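Local coordinates for protein prgH (Salmonella enterica subsp. enterica serovar Typhimurium, PDB 4G2S), which probably forms part of the basal body of the Salmonella SPI-1 type III secretion system, to which this fragment contributes an FHA-type domain, at residues A[6-10]-A[105-109]; A[60-64]-A[76-80]. Numbering follows the deposited sequence.

How the contacts relate
The modelled chain starts at P6 and enters strand 7-11 at once; contact 1 joins this strand to the last one, 100-106, so that 6-10 and 105-109 close a loop of 94 residues. Nested within that loop, contact 2 pairs 60-64 with 76-80 across 11 intervening residues, as part of the hairpin of strands 63-67 and 74-80. The two contacts tie together different sheets of the β-sandwich: contact 1 the antiparallel sheet that holds both terminal strands, contact 2 the mixed sheet packed against it. They lie on opposite sides of the chain's centre, their own centres about 20 Å apart and their nearest atoms about 5 Å apart, without touching.

Contact 1 of 2, residues A[6-10]-A[105-109]; sequences PYIVR and RPESE
Reciprocal backbone hydrogen bonds fix the register of 6-10 against 105-109: I8 N donates to R105 O at 2.9 Å and R105 N to I8 O at 3.0 Å, which makes I8 and R105 an antiparallel hydrogen-bonded pair with CA atoms 5.4 Å apart. One step along, Y7 and P106 form a non-hydrogen-bonded pair, CA to CA 4.5 Å, and E107 N reaches P6 O at 3.1 Å. Y7 and I8 are extended (phi/psi -128/158 and -129/141). Beyond P106 the chain leaves the strand in a type I turn from P106 to E109, closed by E109 N to P106 O at 2.9 Å. R105, with chi1 p and chi2 and chi3 t, bends its guanidinium back over this turn, NH1 donating to E107 O at 2.8 Å, while NH2 forms a salt bridge with E20. Pairing of the first strand with the last, which brings the two ends of the domain together, is a feature of FHA β-sandwiches. On the face shared by I8 and R105, the mt rotamer of I8 lays CD1 over one face of the guanidinium, 3.4 Å from R105 NH2, and 3.7 Å from E107 CG. On the side away from I8, Y7 (chi1 m) packs on I104 and on V67 of the facing sheet; its CE1 is 4.4 Å from P106 CG, and its hydroxyl is hydrogen-bonded to A71 O.

Contact 2 of 2, residues A[60-64]-A[76-80]; sequences GVNFE and LHELK
E64 and L79 lose the most area in this pairing, 85 and 79 Å², followed by F63 with 49 Å². F63 and E64 are extended (phi/psi -150/159 and -117/139), facing strand 74-80. E64 sits opposite H77 in an antiparallel hydrogen-bonded pair, CA to CA 5.0 Å, with E64 N to H77 O at 2.8 Å and H77 N to E64 O at 2.7 Å. Both side chains take chi1 m and share one face, E64 CB lying 4.2 Å from H77 CD2. L79, in the mt rotamer, points its CA-to-CB bond toward 60-64. Its N donates to N62 O at 2.9 Å, its CD1 is 4.0 Å from N62 CB, and its CD2 is 4.3 Å from E64 CG. Between these bonds F63 faces E78 as a non-hydrogen-bonded pair, CA to CA 4.5 Å, and F63 CA lies 3.2 Å from H77 O in a CA-H...O contact. With chi1 p, F63 turns its ring to L76, CD1 to CD1 4.0 Å; the ring stacks on F30 and touches L100 and I102 of the other sheet, as expected in the core of an FHA β-sandwich. F63 and L76 thus join the apolar interior, while the E64 carboxylate forms salt bridges with R27 of its own chain and with R10 of a neighbouring subunit, tying this strand pair to a subunit interface.

Contact 1 of 2, residues A[6-10]-A[105-109]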
# COMPACT_ATOMS: atom_id res chain seq x y z
N PRO A 6 -19.92 -25.86 -4.71
CA PRO A 6 -18.86 -25.54 -3.79
C PRO A 6 -19.41 -24.69 -2.63
O PRO A 6 -20.63 -24.45 -2.54
CB PRO A 6 -17.89 -24.79 -4.69
CG PRO A 6 -18.81 -23.96 -5.52
CD PRO A 6 -20.13 -24.72 -5.62
N TYR A 7 -18.51 -24.23 -1.75
CA TYR A 7 -18.90 -23.73 -0.48
C TYR A 7 -18.31 -22.34 -0.27
O TYR A 7 -17.35 -21.95 -0.89
CB TYR A 7 -18.41 -24.67 0.62
CG TYR A 7 -18.99 -26.06 0.54
CD1 TYR A 7 -20.26 -26.34 1.03
CD2 TYR A 7 -18.25 -27.11 -0.05
CE1 TYR A 7 -20.81 -27.63 0.91
CE2 TYR A 7 -18.79 -28.38 -0.13
CZ TYR A 7 -20.05 -28.63 0.35
OH TYR A 7 -20.54 -29.90 0.25
N ILE A 8 -18.94 -21.60 0.63
CA ILE A 8 -18.55 -20.23 0.89
C ILE A 8 -18.38 -20.11 2.38
O ILE A 8 -19.17 -20.71 3.15
CB ILE A 8 -19.65 -19.28 0.37
CG1 ILE A 8 -19.63 -19.25 -1.15
CG2 ILE A 8 -19.49 -17.89 0.92
CD1 ILE A 8 -20.77 -18.49 -1.79
N VAL A 9 -17.36 -19.35 2.82
CA VAL A 9 -17.29 -18.99 4.22
C VAL A 9 -17.83 -17.60 4.35
O VAL A 9 -17.30 -16.69 3.70
CB VAL A 9 -15.86 -18.95 4.76
CG1 VAL A 9 -15.92 -18.62 6.27
CG2 VAL A 9 -15.25 -20.29 4.55
N ARG A 10 -18.83 -17.44 5.22
CA ARG A 10 -19.38 -16.19 5.61
C ARG A 10 -18.97 -15.82 7.04
O ARG A 10 -19.11 -16.60 8.02
CB ARG A 10 -20.91 -16.20 5.47
CG ARG A 10 -21.55 -14.83 5.76
CD ARG A 10 -23.06 -14.90 5.94
NE ARG A 10 -23.65 -13.59 6.14
CZ ARG A 10 -24.12 -12.78 5.19
NH1 ARG A 10 -24.06 -13.08 3.89
NH2 ARG A 10 -24.67 -11.63 5.56
N ARG A 105 -21.57 -22.28 4.06
CA ARG A 105 -22.80 -22.59 3.33
C ARG A 105 -22.51 -23.04 1.89
O ARG A 105 -21.52 -22.62 1.30
CB ARG A 105 -23.73 -21.37 3.29
CG ARG A 105 -23.19 -20.26 2.46
CD ARG A 105 -24.07 -19.01 2.55
NE ARG A 105 -23.69 -18.01 1.57
CZ ARG A 105 -23.92 -18.10 0.27
NH1 ARG A 105 -24.56 -19.14 -0.24
NH2 ARG A 105 -23.59 -17.09 -0.51
N PRO A 106 -23.41 -23.85 1.28
CA PRO A 106 -23.38 -24.03 -0.15
C PRO A 106 -23.65 -22.72 -0.87
O PRO A 106 -24.46 -21.89 -0.40
CB PRO A 106 -24.54 -24.96 -0.40
CG PRO A 106 -24.75 -25.67 0.87
CD PRO A 106 -24.48 -24.64 1.90
N GLU A 107 -23.02 -22.56 -2.01
CA GLU A 107 -23.13 -21.30 -2.73
C GLU A 107 -24.61 -20.99 -3.04
O GLU A 107 -25.06 -19.86 -2.92
CB GLU A 107 -22.30 -21.37 -3.99
CG GLU A 107 -22.29 -20.08 -4.80
CD GLU A 107 -21.44 -20.22 -6.05
OE1 GLU A 107 -21.13 -21.38 -6.42
OE2 GLU A 107 -21.07 -19.19 -6.66
N SER A 108 -25.34 -22.05 -3.39
CA SER A 108 -26.75 -22.00 -3.73
C SER A 108 -27.71 -21.72 -2.56
O SER A 108 -28.88 -21.46 -2.80
CB SER A 108 -27.12 -23.35 -4.31
OG SER A 108 -26.84 -24.34 -3.32
N GLU A 109 -27.25 -21.78 -1.32
CA GLU A 109 -28.11 -21.50 -0.15
C GLU A 109 -27.70 -20.23 0.62
O GLU A 109 -26.89 -20.31 1.60
CB GLU A 109 -28.09 -22.70 0.80
CG GLU A 109 -28.67 -23.98 0.16
CD GLU A 109 -28.72 -25.20 1.08
OE1 GLU A 109 -28.18 -25.09 2.20
OE2 GLU A 109 -29.30 -26.27 0.69

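Contact 2 of 2, residues A[60-64]-A[76-80]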
# COMPACT_ATOMS: atom_id res chain seq x y z
N GLY A 60 -8.10 -13.68 18.07
CA GLY A 60 -8.02 -14.25 16.72
C GLY A 60 -7.17 -15.52 16.73
O GLY A 60 -6.11 -15.58 17.33
N VAL A 61 -7.64 -16.54 16.06
CA VAL A 61 -6.91 -17.79 15.90
C VAL A 61 -6.90 -18.14 14.39
O VAL A 61 -7.96 -18.11 13.79
CB VAL A 61 -7.63 -18.94 16.60
CG1 VAL A 61 -6.90 -20.26 16.32
CG2 VAL A 61 -7.71 -18.73 18.12
N ASN A 62 -5.74 -18.53 13.85
CA ASN A 62 -5.67 -18.90 12.41
C ASN A 62 -6.31 -20.27 12.25
O ASN A 62 -6.25 -21.11 13.21
CB ASN A 62 -4.23 -18.93 11.96
CG ASN A 62 -3.54 -17.52 11.99
OD1 ASN A 62 -4.18 -16.48 12.36
ND2 ASN A 62 -2.30 -17.47 11.55
N PHE A 63 -6.89 -20.49 11.10
CA PHE A 63 -7.47 -21.78 10.88
C PHE A 63 -7.45 -22.17 9.40
O PHE A 63 -7.34 -21.29 8.56
CB PHE A 63 -8.89 -21.84 11.46
CG PHE A 63 -9.87 -20.91 10.82
CD1 PHE A 63 -10.66 -21.29 9.79
CD2 PHE A 63 -10.03 -19.62 11.34
CE1 PHE A 63 -11.63 -20.45 9.24
CE2 PHE A 63 -10.98 -18.77 10.81
CZ PHE A 63 -11.76 -19.14 9.72
N GLU A 64 -7.56 -23.48 9.12
CA GLU A 64 -7.74 -23.97 7.76
C GLU A 64 -9.04 -24.66 7.65
O GLU A 64 -9.44 -25.45 8.51
CB GLU A 64 -6.62 -24.92 7.31
CG GLU A 64 -5.20 -24.46 7.63
CD GLU A 64 -4.14 -25.31 6.94
OE1 GLU A 64 -2.99 -24.87 6.79
OE2 GLU A 64 -4.49 -26.40 6.41
N LEU A 76 -12.41 -28.40 9.87
CA LEU A 76 -11.74 -27.19 10.24
C LEU A 76 -10.52 -27.55 11.10
O LEU A 76 -10.64 -28.36 12.04
CB LEU A 76 -12.71 -26.28 10.92
CG LEU A 76 -12.21 -24.83 11.21
CD1 LEU A 76 -13.38 -23.93 11.09
CD2 LEU A 76 -11.63 -24.85 12.59
N HIS A 77 -9.35 -27.05 10.69
CA HIS A 77 -8.14 -27.21 11.49
C HIS A 77 -7.86 -25.92 12.17
O HIS A 77 -7.54 -24.92 11.49
CB HIS A 77 -6.99 -27.57 10.61
CG HIS A 77 -7.23 -28.74 9.78
ND1 HIS A 77 -7.08 -29.98 10.25
CD2 HIS A 77 -7.56 -28.86 8.44
CE1 HIS A 77 -7.33 -30.86 9.26
NE2 HIS A 77 -7.62 -30.19 8.16
N GLU A 78 -8.00 -25.88 13.49
CA GLU A 78 -7.57 -24.73 14.29
C GLU A 78 -6.11 -24.79 14.58
O GLU A 78 -5.67 -25.75 15.21
CB GLU A 78 -8.23 -24.74 15.67
CG GLU A 78 -9.65 -24.40 15.69
CD GLU A 78 -10.14 -23.91 17.07
OE1 GLU A 78 -9.39 -23.74 18.07
OE2 GLU A 78 -11.31 -23.64 17.07
N LEU A 79 -5.36 -23.72 14.25
CA LEU A 79 -3.88 -23.72 14.39
C LEU A 79 -3.42 -23.21 15.74
O LEU A 79 -3.70 -22.07 16.09
CB LEU A 79 -3.23 -22.90 13.29
CG LEU A 79 -3.65 -23.38 11.88
CD1 LEU A 79 -2.93 -22.57 10.80
CD2 LEU A 79 -3.53 -24.84 11.58
N LYS A 80 -2.77 -24.08 16.52
CA LYS A 80 -2.16 -23.72 17.82
C LYS A 80 -0.63 -23.75 17.75
O LYS A 80 -0.05 -23.96 16.69
CB LYS A 80 -2.63 -24.71 18.85
CG LYS A 80 -4.15 -24.83 18.98
CD LYS A 80 -4.52 -25.42 20.35
CE LYS A 80 -5.96 -25.93 20.41
NZ LYS A 80 -6.95 -24.90 19.97